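Local coordinates for protein PT26-6P (Thermococcus sp., PDB 2WB7) that is of unknown function but is encoded by a family of euryarchaeal mobile elements and joins two immunoglobulin-like domains to a helical domain, at residues A[14-19]-A[246-251]; A[253-258]-A[270-275]; A[306-311]-A[336-341]; A[352-357]-A[376-381]. All blocks are in the same frame, centred on the assembly; numbering follows the deposited sequence.

Contact 1: residues A[14-19]-A[246-251]; sequences KKALDH and LDLSGK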
loop_
_atom_site.group_PDB
_atom_site.type_symbol
_atom_site.label_atom_id
_atom_site.label_comp_id
_atom_site.label_asym_id
_atom_site.label_seq_id
_atom_site.Cartn_x
_atom_site.Cartn_y
_atom_site.Cartn_z
ATOM N N LYS A 14 -15.209 12.926 -13.142
ATOM C CA LYS A 14 -15.169 12.071 -14.318
ATOM C C LYS A 14 -14.730 10.665 -13.973
ATOM O O LYS A 14 -14.652 9.816 -14.842
ATOM C CB LYS A 14 -14.227 12.626 -15.381
ATOM C CG LYS A 14 -14.618 13.978 -15.935
ATOM C CD LYS A 14 -13.661 14.349 -17.041
ATOM C CE LYS A 14 -13.107 15.755 -16.866
ATOM N NZ LYS A 14 -11.607 15.789 -17.015
ATOM N N LYS A 15 -14.427 10.407 -12.710
ATOM C CA LYS A 15 -13.965 9.071 -12.351
ATOM C C LYS A 15 -15.016 8.302 -11.571
ATOM O O LYS A 15 -14.856 7.116 -11.298
ATOM C CB LYS A 15 -12.654 9.141 -11.574
ATOM C CG LYS A 15 -11.514 9.689 -12.414
ATOM C CD LYS A 15 -10.237 9.836 -11.598
ATOM C CE LYS A 15 -9.334 10.929 -12.177
ATOM N NZ LYS A 15 -8.184 11.256 -11.288
ATOM N N ALA A 16 -16.089 8.997 -11.209
ATOM C CA ALA A 16 -17.202 8.366 -10.528
ATOM C C ALA A 16 -17.572 7.092 -11.260
ATOM O O ALA A 16 -17.232 6.927 -12.427
ATOM C CB ALA A 16 -18.381 9.299 -10.490
ATOM N N LEU A 17 -18.275 6.198 -10.576
ATOM C CA LEU A 17 -18.666 4.929 -11.164
ATOM C C LEU A 17 -19.932 4.425 -10.509
ATOM O O LEU A 17 -20.092 4.559 -9.299
ATOM C CB LEU A 17 -17.565 3.915 -10.966
ATOM C CG LEU A 17 -16.335 4.118 -11.828
ATOM C CD1 LEU A 17 -15.277 3.086 -11.454
ATOM C CD2 LEU A 17 -16.732 4.036 -13.298
ATOM N N ASP A 18 -20.831 3.858 -11.315
ATOM C CA ASP A 18 -22.042 3.230 -10.802
ATOM C C ASP A 18 -21.670 2.044 -9.960
ATOM O O ASP A 18 -22.293 1.795 -8.938
ATOM C CB ASP A 18 -22.936 2.712 -11.930
ATOM C CG ASP A 18 -23.165 3.731 -13.036
ATOM O OD1 ASP A 18 -22.563 3.552 -14.139
ATOM O OD2 ASP A 18 -23.967 4.681 -12.819
ATOM N N HIS A 19 -20.656 1.310 -10.403
ATOM C CA HIS A 19 -20.263 0.068 -9.751
ATOM C C HIS A 19 -18.739 -0.056 -9.604
ATOM O O HIS A 19 -17.988 0.247 -10.528
ATOM C CB HIS A 19 -20.864 -1.141 -10.493
ATOM C CG HIS A 19 -22.359 -1.076 -10.639
ATOM N ND1 HIS A 19 -23.224 -1.287 -9.582
ATOM C CD2 HIS A 19 -23.141 -0.811 -11.715
ATOM C CE1 HIS A 19 -24.471 -1.150 -9.999
ATOM N NE2 HIS A 19 -24.448 -0.862 -11.288
ATOM N N LEU A 246 -27.843 14.338 -6.552
ATOM C CA LEU A 246 -28.444 13.064 -6.924
ATOM C C LEU A 246 -27.606 12.405 -8.002
ATOM O O LEU A 246 -27.558 11.177 -8.097
ATOM C CB LEU A 246 -29.866 13.262 -7.446
ATOM C CG LEU A 246 -30.972 13.572 -6.438
ATOM C CD1 LEU A 246 -32.209 14.056 -7.203
ATOM C CD2 LEU A 246 -31.303 12.365 -5.536
ATOM N N ASP A 247 -26.930 13.223 -8.805
ATOM C CA ASP A 247 -26.140 12.689 -9.909
ATOM C C ASP A 247 -25.059 11.755 -9.387
ATOM O O ASP A 247 -24.717 10.772 -10.044
ATOM C CB ASP A 247 -25.494 13.817 -10.705
ATOM C CG ASP A 247 -25.703 13.665 -12.203
ATOM O OD1 ASP A 247 -25.928 12.516 -12.655
ATOM O OD2 ASP A 247 -25.653 14.697 -12.925
ATOM N N LEU A 248 -24.518 12.083 -8.211
ATOM C CA LEU A 248 -23.449 11.297 -7.584
ATOM C C LEU A 248 -23.889 10.363 -6.454
ATOM O O LEU A 248 -23.061 9.679 -5.862
ATOM C CB LEU A 248 -22.343 12.209 -7.057
ATOM C CG LEU A 248 -21.115 12.220 -7.960
ATOM C CD1 LEU A 248 -21.547 12.311 -9.420
ATOM C CD2 LEU A 248 -20.183 13.351 -7.592
ATOM N N SER A 249 -25.173 10.327 -6.133
ATOM C CA SER A 249 -25.582 9.421 -5.070
ATOM C C SER A 249 -25.358 7.982 -5.541
ATOM O O SER A 249 -25.729 7.617 -6.653
ATOM C CB SER A 249 -27.036 9.665 -4.616
ATOM O OG SER A 249 -27.979 9.336 -5.622
ATOM N N GLY A 250 -24.730 7.174 -4.696
ATOM C CA GLY A 250 -24.530 5.770 -5.012
ATOM C C GLY A 250 -23.393 5.504 -5.979
ATOM O O GLY A 250 -23.294 4.415 -6.536
ATOM N N LYS A 251 -22.520 6.486 -6.182
ATOM C CA LYS A 251 -21.354 6.275 -7.035
ATOM C C LYS A 251 -20.072 6.074 -6.234
ATOM O O LYS A 251 -19.968 6.516 -5.088
ATOM C CB LYS A 251 -21.206 7.415 -8.032
ATOM C CG LYS A 251 -22.390 7.512 -8.963
ATOM C CD LYS A 251 -21.955 7.903 -10.378
ATOM C CE LYS A 251 -23.167 7.989 -11.289
ATOM N NZ LYS A 251 -24.176 6.986 -10.825
#
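Asp18 and Lys251 lie side by side and point the same way, so that the carboxylate and the ammonium meet at the ends of two roughly aligned chains. Lys251 NZ donates to Asp18 OD2 at 3.1 Å in a salt bridge, approaching from above the carboxylate plane, 36° out of it. Both side chains start with CG anti to the carbonyl carbon; Lys251 then bends at chi2 and again at chi4 (-32°), and although CB of Asp18 points away from the other segment, the carboxylate swings back to its partner. The lysine leaves the last position of a type II beta turn from Leu248 to Lys251, closed by Lys251 N to Leu248 O and carrying Gly250, with its positive phi of 78°, at the third position. This turn belongs to the loop leading into strand 253-261, which here meets the loop before helix 21-34 at the protein surface. Lower down, Lys251 CD packs at 3.8 Å on Ala16 CB, the methyl resting alongside the aliphatic part of the lysine. The backbones also approach, with Lys251 CA 3.1 Å from Leu17 O in a CA-H...O contact, and Leu17 is backbone hydrogen-bonded to Trp252.

Contact 2: residues A[253-258]-A[270-275]; sequences VLYQNK and TAASPV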
loop_
_atom_site.group_PDB
_atom_site.type_symbol
_atom_site.label_atom_id
_atom_site.label_comp_id
_atom_site.label_asym_id
_atom_site.label_seq_id
_atom_site.Cartn_x
_atom_site.Cartn_y
_atom_site.Cartn_z
ATOM N N VAL A 253 -15.557 5.834 -6.255
ATOM C CA VAL A 253 -14.287 6.102 -6.896
ATOM C C VAL A 253 -13.260 5.238 -6.180
ATOM O O VAL A 253 -13.429 4.923 -4.997
ATOM C CB VAL A 253 -13.879 7.549 -6.718
ATOM C CG1 VAL A 253 -14.672 8.465 -7.643
ATOM C CG2 VAL A 253 -14.040 7.945 -5.271
ATOM N N LEU A 254 -12.208 4.839 -6.880
ATOM C CA LEU A 254 -11.122 4.145 -6.218
ATOM C C LEU A 254 -10.309 5.181 -5.481
ATOM O O LEU A 254 -10.157 6.309 -5.948
ATOM C CB LEU A 254 -10.240 3.456 -7.238
ATOM C CG LEU A 254 -10.875 2.270 -7.974
ATOM C CD1 LEU A 254 -9.763 1.526 -8.736
ATOM C CD2 LEU A 254 -11.623 1.337 -7.004
ATOM N N TYR A 255 -9.793 4.829 -4.318
ATOM C CA TYR A 255 -8.942 5.781 -3.611
ATOM C C TYR A 255 -7.495 5.318 -3.671
ATOM O O TYR A 255 -7.222 4.119 -3.718
ATOM C CB TYR A 255 -9.411 5.968 -2.153
ATOM C CG TYR A 255 -10.364 7.132 -1.964
ATOM C CD1 TYR A 255 -11.738 6.981 -2.132
ATOM C CD2 TYR A 255 -9.884 8.390 -1.626
ATOM C CE1 TYR A 255 -12.593 8.050 -1.967
ATOM C CE2 TYR A 255 -10.724 9.456 -1.459
ATOM C CZ TYR A 255 -12.067 9.287 -1.626
ATOM O OH TYR A 255 -12.888 10.371 -1.453
ATOM N N GLN A 256 -6.562 6.256 -3.695
ATOM C CA GLN A 256 -5.194 5.876 -3.414
ATOM C C GLN A 256 -5.203 5.387 -1.957
ATOM O O GLN A 256 -5.977 5.893 -1.127
ATOM C CB GLN A 256 -4.232 7.055 -3.590
ATOM C CG GLN A 256 -4.165 7.663 -4.986
ATOM C CD GLN A 256 -3.630 6.704 -6.025
ATOM O OE1 GLN A 256 -2.842 5.801 -5.725
ATOM N NE2 GLN A 256 -4.055 6.894 -7.267
ATOM N N ASN A 257 -4.370 4.393 -1.649
ATOM C CA ASN A 257 -4.188 3.940 -0.274
ATOM C C ASN A 257 -2.737 4.141 0.130
ATOM O O ASN A 257 -1.844 4.003 -0.689
ATOM C CB ASN A 257 -4.502 2.447 -0.135
ATOM C CG ASN A 257 -5.978 2.151 -0.064
ATOM O OD1 ASN A 257 -6.590 1.785 -1.058
ATOM N ND2 ASN A 257 -6.556 2.290 1.110
ATOM N N LYS A 258 -2.505 4.435 1.401
ATOM C CA LYS A 258 -1.173 4.388 1.966
ATOM C C LYS A 258 -1.001 2.994 2.584
ATOM O O LYS A 258 -1.858 2.539 3.332
ATOM C CB LYS A 258 -1.057 5.458 3.041
ATOM C CG LYS A 258 0.345 5.995 3.263
ATOM C CD LYS A 258 0.501 6.554 4.675
ATOM C CE LYS A 258 -0.826 7.084 5.259
ATOM N NZ LYS A 258 -0.698 7.522 6.712
ATOM N N THR A 270 -9.267 0.006 -2.241
ATOM C CA THR A 270 -10.376 0.725 -1.614
ATOM C C THR A 270 -11.211 1.440 -2.651
ATOM O O THR A 270 -10.695 2.226 -3.446
ATOM C CB THR A 270 -9.901 1.806 -0.608
ATOM O OG1 THR A 270 -9.187 1.204 0.484
ATOM C CG2 THR A 270 -11.096 2.531 -0.051
ATOM N N ALA A 271 -12.507 1.173 -2.653
ATOM C CA ALA A 271 -13.430 2.023 -3.373
ATOM C C ALA A 271 -14.356 2.631 -2.332
ATOM O O ALA A 271 -14.773 1.951 -1.394
ATOM C CB ALA A 271 -14.202 1.232 -4.378
ATOM N N ALA A 272 -14.666 3.914 -2.480
ATOM C CA ALA A 272 -15.568 4.567 -1.544
ATOM C C ALA A 272 -16.425 5.620 -2.252
ATOM O O ALA A 272 -16.283 5.814 -3.459
ATOM C CB ALA A 272 -14.774 5.177 -0.418
ATOM N N SER A 273 -17.331 6.268 -1.507
ATOM C CA SER A 273 -18.048 7.439 -2.003
ATOM C C SER A 273 -17.053 8.549 -2.172
ATOM O O SER A 273 -16.060 8.599 -1.448
ATOM C CB SER A 273 -19.081 7.912 -0.993
ATOM O OG SER A 273 -19.739 6.820 -0.399
ATOM N N PRO A 274 -17.303 9.460 -3.117
ATOM C CA PRO A 274 -16.327 10.544 -3.358
ATOM C C PRO A 274 -16.472 11.799 -2.450
ATOM O O PRO A 274 -15.689 12.751 -2.575
ATOM C CB PRO A 274 -16.572 10.911 -4.836
ATOM C CG PRO A 274 -17.837 10.107 -5.276
ATOM C CD PRO A 274 -18.433 9.494 -4.059
ATOM N N VAL A 275 -17.470 11.797 -1.563
ATOM C CA VAL A 275 -17.729 12.937 -0.683
ATOM C C VAL A 275 -17.725 12.505 0.769
ATOM O O VAL A 275 -18.376 11.521 1.131
ATOM C CB VAL A 275 -19.102 13.527 -0.930
ATOM C CG1 VAL A 275 -19.102 14.953 -0.540
ATOM C CG2 VAL A 275 -19.445 13.412 -2.362
HETATM O O HOH W 1 -7.445 1.453 -3.704
#
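The Tyr255 ring has Ser273 O at its edge, near the ring plane and 3.5 Å from CE1, while Ala272 CB approaches obliquely at 3.9 Å from the same carbon. Its hydroxyl is bonded to Gly236 O, which anchors the far end of the ring. The other flat group is the Asn257 amide: ND2 donates to Thr270 OG1 at 2.9 Å, with the hydroxyl oxygen only 7° out of the amide plane. A water accepts from Thr270 N at 2.7 Å and is also hydrogen-bonded to Asn257 OD1, bridging the strands where 253-261 is interrupted around Gln256. An alanine at Asn257 would probably loosen this join, since the amide's links to both Thr270 OG1 and the water would be lost. Val253 and Ala272 form an antiparallel hydrogen-bonded pair, with Val253 N to Ala272 O at 2.9 Å running nearly along the C=O axis. Leu254 CD2 rests on Ala271 CB at 3.7 Å, and Val253 CG2 packs against Pro274 CB. This beta hairpin of the second immunoglobulin-like domain lies between two further strands: Thr270 and Ala272 touch Phe286 and Tyr284 of strand 281-290, and Asn257 packs on Ala377 and Pro379 of strand 370-379.

Contact 3: residues A[306-311]-A[336-341]; sequences YRFVTL and TFFGLT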
loop_
_atom_site.group_PDB
_atom_site.type_symbol
_atom_site.label_atom_id
_atom_site.label_comp_id
_atom_site.label_asym_id
_atom_site.label_seq_id
_atom_site.Cartn_x
_atom_site.Cartn_y
_atom_site.Cartn_z
ATOM N N TYR A 306 -9.368 -9.817 9.692
ATOM C CA TYR A 306 -9.374 -8.404 9.278
ATOM C C TYR A 306 -10.177 -7.499 10.199
ATOM O O TYR A 306 -11.106 -7.934 10.884
ATOM C CB TYR A 306 -9.962 -8.253 7.869
ATOM C CG TYR A 306 -11.432 -8.604 7.802
ATOM C CD1 TYR A 306 -12.406 -7.647 8.068
ATOM C CD2 TYR A 306 -11.856 -9.913 7.489
ATOM C CE1 TYR A 306 -13.749 -7.962 8.042
ATOM C CE2 TYR A 306 -13.215 -10.248 7.451
ATOM C CZ TYR A 306 -14.150 -9.253 7.736
ATOM O OH TYR A 306 -15.490 -9.529 7.708
ATOM N N ARG A 307 -9.825 -6.217 10.177
ATOM C CA ARG A 307 -10.654 -5.166 10.764
ATOM C C ARG A 307 -10.603 -3.898 9.910
ATOM O O ARG A 307 -9.544 -3.355 9.654
ATOM C CB ARG A 307 -10.188 -4.851 12.183
ATOM C CG ARG A 307 -11.122 -3.960 12.944
ATOM C CD ARG A 307 -10.822 -3.986 14.425
ATOM N NE ARG A 307 -12.067 -3.820 15.154
ATOM C CZ ARG A 307 -12.609 -4.739 15.947
ATOM N NH1 ARG A 307 -11.989 -5.891 16.159
ATOM N NH2 ARG A 307 -13.766 -4.483 16.551
ATOM N N PHE A 308 -11.755 -3.424 9.469
ATOM C CA PHE A 308 -11.826 -2.139 8.773
ATOM C C PHE A 308 -12.512 -1.178 9.707
ATOM O O PHE A 308 -13.532 -1.537 10.308
ATOM C CB PHE A 308 -12.612 -2.273 7.460
ATOM C CG PHE A 308 -11.963 -3.209 6.478
ATOM C CD1 PHE A 308 -10.878 -2.787 5.706
ATOM C CD2 PHE A 308 -12.374 -4.526 6.383
ATOM C CE1 PHE A 308 -10.245 -3.649 4.843
ATOM C CE2 PHE A 308 -11.739 -5.393 5.510
ATOM C CZ PHE A 308 -10.674 -4.948 4.737
ATOM N N VAL A 309 -11.950 0.021 9.860
ATOM C CA VAL A 309 -12.483 0.999 10.805
ATOM C C VAL A 309 -12.498 2.411 10.241
ATOM O O VAL A 309 -11.878 2.688 9.221
ATOM C CB VAL A 309 -11.668 1.036 12.143
ATOM C CG1 VAL A 309 -11.522 -0.374 12.725
ATOM C CG2 VAL A 309 -10.315 1.703 11.933
ATOM N N THR A 310 -13.236 3.296 10.898
ATOM C CA THR A 310 -12.989 4.723 10.764
ATOM C C THR A 310 -12.523 5.121 12.142
ATOM O O THR A 310 -12.954 4.523 13.147
ATOM C CB THR A 310 -14.245 5.544 10.400
ATOM O OG1 THR A 310 -15.303 5.279 11.329
ATOM C CG2 THR A 310 -14.705 5.214 9.019
ATOM N N LEU A 311 -11.632 6.100 12.195
ATOM C CA LEU A 311 -11.127 6.584 13.451
ATOM C C LEU A 311 -11.465 8.067 13.583
ATOM O O LEU A 311 -11.080 8.893 12.730
ATOM C CB LEU A 311 -9.625 6.369 13.520
ATOM C CG LEU A 311 -9.155 4.915 13.440
ATOM C CD1 LEU A 311 -7.639 4.829 13.425
ATOM C CD2 LEU A 311 -9.703 4.123 14.602
ATOM N N THR A 336 -11.928 -10.857 -2.171
ATOM C CA THR A 336 -13.173 -10.741 -1.458
ATOM C C THR A 336 -13.412 -9.321 -1.046
ATOM O O THR A 336 -12.485 -8.603 -0.679
ATOM C CB THR A 336 -13.156 -11.580 -0.205
ATOM O OG1 THR A 336 -12.461 -12.793 -0.486
ATOM C CG2 THR A 336 -14.580 -11.875 0.254
ATOM N N PHE A 337 -14.677 -8.934 -1.097
ATOM C CA PHE A 337 -15.070 -7.574 -0.810
ATOM C C PHE A 337 -15.653 -7.475 0.579
ATOM O O PHE A 337 -16.343 -8.372 1.038
ATOM C CB PHE A 337 -16.117 -7.113 -1.805
ATOM C CG PHE A 337 -15.569 -6.781 -3.150
ATOM C CD1 PHE A 337 -15.015 -5.531 -3.387
ATOM C CD2 PHE A 337 -15.633 -7.704 -4.191
ATOM C CE1 PHE A 337 -14.525 -5.208 -4.632
ATOM C CE2 PHE A 337 -15.145 -7.388 -5.447
ATOM C CZ PHE A 337 -14.582 -6.138 -5.663
ATOM N N PHE A 338 -15.375 -6.360 1.230
ATOM C CA PHE A 338 -15.870 -6.106 2.560
ATOM C C PHE A 338 -16.361 -4.680 2.561
ATOM O O PHE A 338 -15.717 -3.797 2.000
ATOM C CB PHE A 338 -14.747 -6.294 3.580
ATOM C CG PHE A 338 -14.164 -7.684 3.583
ATOM C CD1 PHE A 338 -13.130 -8.022 2.726
ATOM C CD2 PHE A 338 -14.673 -8.662 4.421
ATOM C CE1 PHE A 338 -12.604 -9.303 2.724
ATOM C CE2 PHE A 338 -14.148 -9.950 4.418
ATOM C CZ PHE A 338 -13.111 -10.267 3.574
ATOM N N GLY A 339 -17.518 -4.452 3.161
ATOM C CA GLY A 339 -18.093 -3.119 3.198
ATOM C C GLY A 339 -17.941 -2.469 4.546
ATOM O O GLY A 339 -17.812 -3.147 5.557
ATOM N N LEU A 340 -17.928 -1.143 4.559
ATOM C CA LEU A 340 -17.955 -0.376 5.800
ATOM C C LEU A 340 -18.741 0.861 5.507
ATOM O O LEU A 340 -18.502 1.520 4.514
ATOM C CB LEU A 340 -16.558 0.034 6.255
ATOM C CG LEU A 340 -16.544 0.833 7.557
ATOM C CD1 LEU A 340 -17.352 0.123 8.619
ATOM C CD2 LEU A 340 -15.137 1.048 8.028
ATOM N N THR A 341 -19.679 1.180 6.382
ATOM C CA THR A 341 -20.460 2.398 6.262
ATOM C C THR A 341 -19.979 3.399 7.298
ATOM O O THR A 341 -20.014 3.130 8.498
ATOM C CB THR A 341 -21.937 2.092 6.505
ATOM O OG1 THR A 341 -22.427 1.288 5.419
ATOM C CG2 THR A 341 -22.749 3.376 6.596
#
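Phe338 turns an edge toward the face of Tyr306, the ring centroids being 4.3 Å apart and the planes inclined at 50°. These two side chains reach tip to tip, with Phe338 CD2 lying over the tyrosine face. The side chains of Phe308 and Phe338 cross at about a right angle, their rings oblique, and Phe308 CE2 lies 3.7 Å from Phe338 CB, completing an aromatic cluster. Two residues along, Leu340 directs CD2 at the opposing backbone, 3.7 Å from Val309 C, with Phe308 CB at 4.2 Å. The torsions set this up: Tyr306 holds CG between the backbone N and carbonyl carbon (chi1 66°), whereas Phe308 and Phe338 place theirs anti to the carbonyl carbon. A glycine at Tyr306 would probably open the cluster, because Phe338 would lose the ring face that its edge meets. Further out, strand 306-311 is held by strands 319-331 and 350-364, Phe308 stacks on Phe286, and Phe338 touches Ile288. The strand axes come no nearer than 7.9 Å and run 23° from parallel, so the strands are not paired, and side chains bridge the gap. Strand 336-343 is outermost at one end of the sheet and 301-314 second from the other, so this contact brings the two ends together. With no hydrogen bond or salt bridge across the pair, cohesion must come from aromatic and aliphatic packing between largely buried residues.

Contact 4: residues A[352-357]-A[376-381]; sequences DYHALG and AAEPMI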
loop_
_atom_site.group_PDB
_atom_site.type_symbol
_atom_site.label_atom_id
_atom_site.label_comp_id
_atom_site.label_asym_id
_atom_site.label_seq_id
_atom_site.Cartn_x
_atom_site.Cartn_y
_atom_site.Cartn_z
ATOM N N ASP A 352 -11.850 15.408 12.586
ATOM C CA ASP A 352 -12.139 14.709 11.350
ATOM C C ASP A 352 -12.071 13.215 11.611
ATOM O O ASP A 352 -11.937 12.796 12.755
ATOM C CB ASP A 352 -11.138 15.104 10.267
ATOM C CG ASP A 352 -9.695 14.675 10.592
ATOM O OD1 ASP A 352 -8.767 15.478 10.361
ATOM O OD2 ASP A 352 -9.474 13.533 11.055
ATOM N N TYR A 353 -12.164 12.421 10.550
ATOM C CA TYR A 353 -12.048 10.978 10.654
ATOM C C TYR A 353 -11.035 10.436 9.637
ATOM O O TYR A 353 -10.841 11.016 8.569
ATOM C CB TYR A 353 -13.393 10.320 10.369
ATOM C CG TYR A 353 -14.447 10.467 11.433
ATOM C CD1 TYR A 353 -15.084 11.681 11.655
ATOM C CD2 TYR A 353 -14.843 9.376 12.181
ATOM C CE1 TYR A 353 -16.070 11.800 12.620
ATOM C CE2 TYR A 353 -15.817 9.484 13.139
ATOM C CZ TYR A 353 -16.422 10.697 13.359
ATOM O OH TYR A 353 -17.391 10.779 14.317
ATOM N N HIS A 354 -10.412 9.311 9.981
ATOM C CA HIS A 354 -9.542 8.574 9.078
ATOM C C HIS A 354 -10.136 7.185 8.865
ATOM O O HIS A 354 -10.832 6.648 9.740
ATOM C CB HIS A 354 -8.150 8.424 9.686
ATOM C CG HIS A 354 -7.322 9.671 9.647
ATOM N ND1 HIS A 354 -6.041 9.699 9.127
ATOM C CD2 HIS A 354 -7.587 10.930 10.068
ATOM C CE1 HIS A 354 -5.556 10.925 9.222
ATOM N NE2 HIS A 354 -6.471 11.690 9.795
ATOM N N ALA A 355 -9.877 6.599 7.702
ATOM C CA ALA A 355 -10.319 5.240 7.437
ATOM C C ALA A 355 -9.069 4.389 7.429
ATOM O O ALA A 355 -8.030 4.830 6.931
ATOM C CB ALA A 355 -11.042 5.156 6.097
ATOM N N LEU A 356 -9.155 3.188 7.999
ATOM C CA LEU A 356 -8.022 2.272 8.021
ATOM C C LEU A 356 -8.484 0.832 7.877
ATOM O O LEU A 356 -9.561 0.458 8.342
ATOM C CB LEU A 356 -7.244 2.423 9.318
ATOM C CG LEU A 356 -5.966 1.611 9.495
ATOM C CD1 LEU A 356 -4.822 2.234 8.746
ATOM C CD2 LEU A 356 -5.617 1.533 10.964
ATOM N N GLY A 357 -7.659 0.024 7.218
ATOM C CA GLY A 357 -7.900 -1.410 7.124
ATOM C C GLY A 357 -6.683 -2.173 7.594
ATOM O O GLY A 357 -5.555 -1.917 7.144
ATOM N N ALA A 376 -1.557 -2.983 6.462
ATOM C CA ALA A 376 -2.333 -1.822 6.844
ATOM C C ALA A 376 -2.479 -0.985 5.592
ATOM O O ALA A 376 -1.515 -0.801 4.848
ATOM C CB ALA A 376 -1.628 -1.032 7.947
ATOM N N ALA A 377 -3.685 -0.502 5.344
ATOM C CA ALA A 377 -3.925 0.300 4.159
ATOM C C ALA A 377 -4.896 1.379 4.552
ATOM O O ALA A 377 -5.979 1.091 5.074
ATOM C CB ALA A 377 -4.505 -0.547 3.032
ATOM N N GLU A 378 -4.498 2.624 4.331
ATOM C CA GLU A 378 -5.339 3.748 4.698
ATOM C C GLU A 378 -5.777 4.521 3.451
ATOM O O GLU A 378 -4.950 5.108 2.754
ATOM C CB GLU A 378 -4.624 4.651 5.702
ATOM C CG GLU A 378 -5.296 5.989 5.881
ATOM C CD GLU A 378 -4.651 6.864 6.948
ATOM O OE1 GLU A 378 -3.673 6.422 7.584
ATOM O OE2 GLU A 378 -5.136 7.998 7.152
ATOM N N PRO A 379 -7.086 4.495 3.156
ATOM C CA PRO A 379 -7.635 5.233 2.025
ATOM C C PRO A 379 -7.350 6.700 2.225
ATOM O O PRO A 379 -7.619 7.233 3.301
ATOM C CB PRO A 379 -9.139 4.982 2.139
ATOM C CG PRO A 379 -9.260 3.720 2.909
ATOM C CD PRO A 379 -8.116 3.731 3.875
HETATM N N MSE A 380 -6.786 7.347 1.212
HETATM C CA MSE A 380 -6.344 8.726 1.354
HETATM C C MSE A 380 -7.531 9.676 1.253
HETATM O O MSE A 380 -7.616 10.502 0.345
HETATM C CB MSE A 380 -5.289 9.023 0.300
HETATM C CG MSE A 380 -4.018 8.210 0.494
HETATM SE SE MSE A 380 -3.120 8.795 2.084
HETATM C CE MSE A 380 -2.255 10.250 1.176
ATOM N N ILE A 381 -8.478 9.521 2.171
ATOM C CA ILE A 381 -9.688 10.317 2.133
ATOM C C ILE A 381 -9.456 11.593 2.917
ATOM O O ILE A 381 -8.402 11.787 3.521
ATOM C CB ILE A 381 -10.914 9.560 2.710
ATOM C CG1 ILE A 381 -10.649 9.060 4.136
ATOM C CG2 ILE A 381 -11.295 8.399 1.829
ATOM C CD1 ILE A 381 -11.323 9.896 5.253
#
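His354 and Glu378 owe their meeting to different first torsions. The histidine keeps CG anti to the carbonyl carbon (chi1 -75°), whereas Glu378 has CG anti to the backbone N and stays extended through chi2. The glutamate therefore crosses the strand gap obliquely and receives His354 ND1 at OE2, 2.8 Å away, with ring and carboxylate planes 62° apart. His354 NE2 is hydrogen-bonded to Asp502 OD2, so two carboxylates would probably favour a protonated imidazole, and Tyr152 OH binds Glu378 OE1. Leu356, also with CG anti to the backbone N, sets CD1 3.9 Å from Glu378 CB. Between residues 352-357 and 376-381 the one regular bridge is Gly357 with Ala377, with Gly357 N to Ala377 O at 2.9 Å and Ala377 N to Gly357 O in return. Pro379 has no N-H to continue it, and its CD sits 3.2 Å from Ala355 O instead. Ile381, with CG1 crowded between backbone N and carbonyl carbon, brings CD1 to 3.5 Å from Tyr353 O. This hairpin of strands 350-364 and 370-379 is flanked in the sheet by strands 301-314 and 253-261, while helix 149-157 packs on Leu356 and Ala376, and Gln505 of helix 503-523 touches His354.

In the fold
The four contacts follow one another in series along the chain. Contact 1 joins segments 227 residues apart, the N-terminal loop and the lead-in of strand 253-261; its centre is about 12 Å from that of contact 2, which it touches where Ala16 meets Val253. Contacts 2, 3 and 4 all reach the eight-stranded antiparallel sheet of the second immunoglobulin-like domain. Contacts 2 and 4 are adjacent hairpins, about 9 Å between centres, because strands 253-261 and 370-379 are neighbours. Contacts 3 and 4, with centres about 10 Å apart, share the pairing of strands 301-314 and 350-364. Two neighbouring hairpins thus supply the four middle strands from 350-364 to 266-272, contact 3 packs distant strands together, and contact 1 ties on the chain's start.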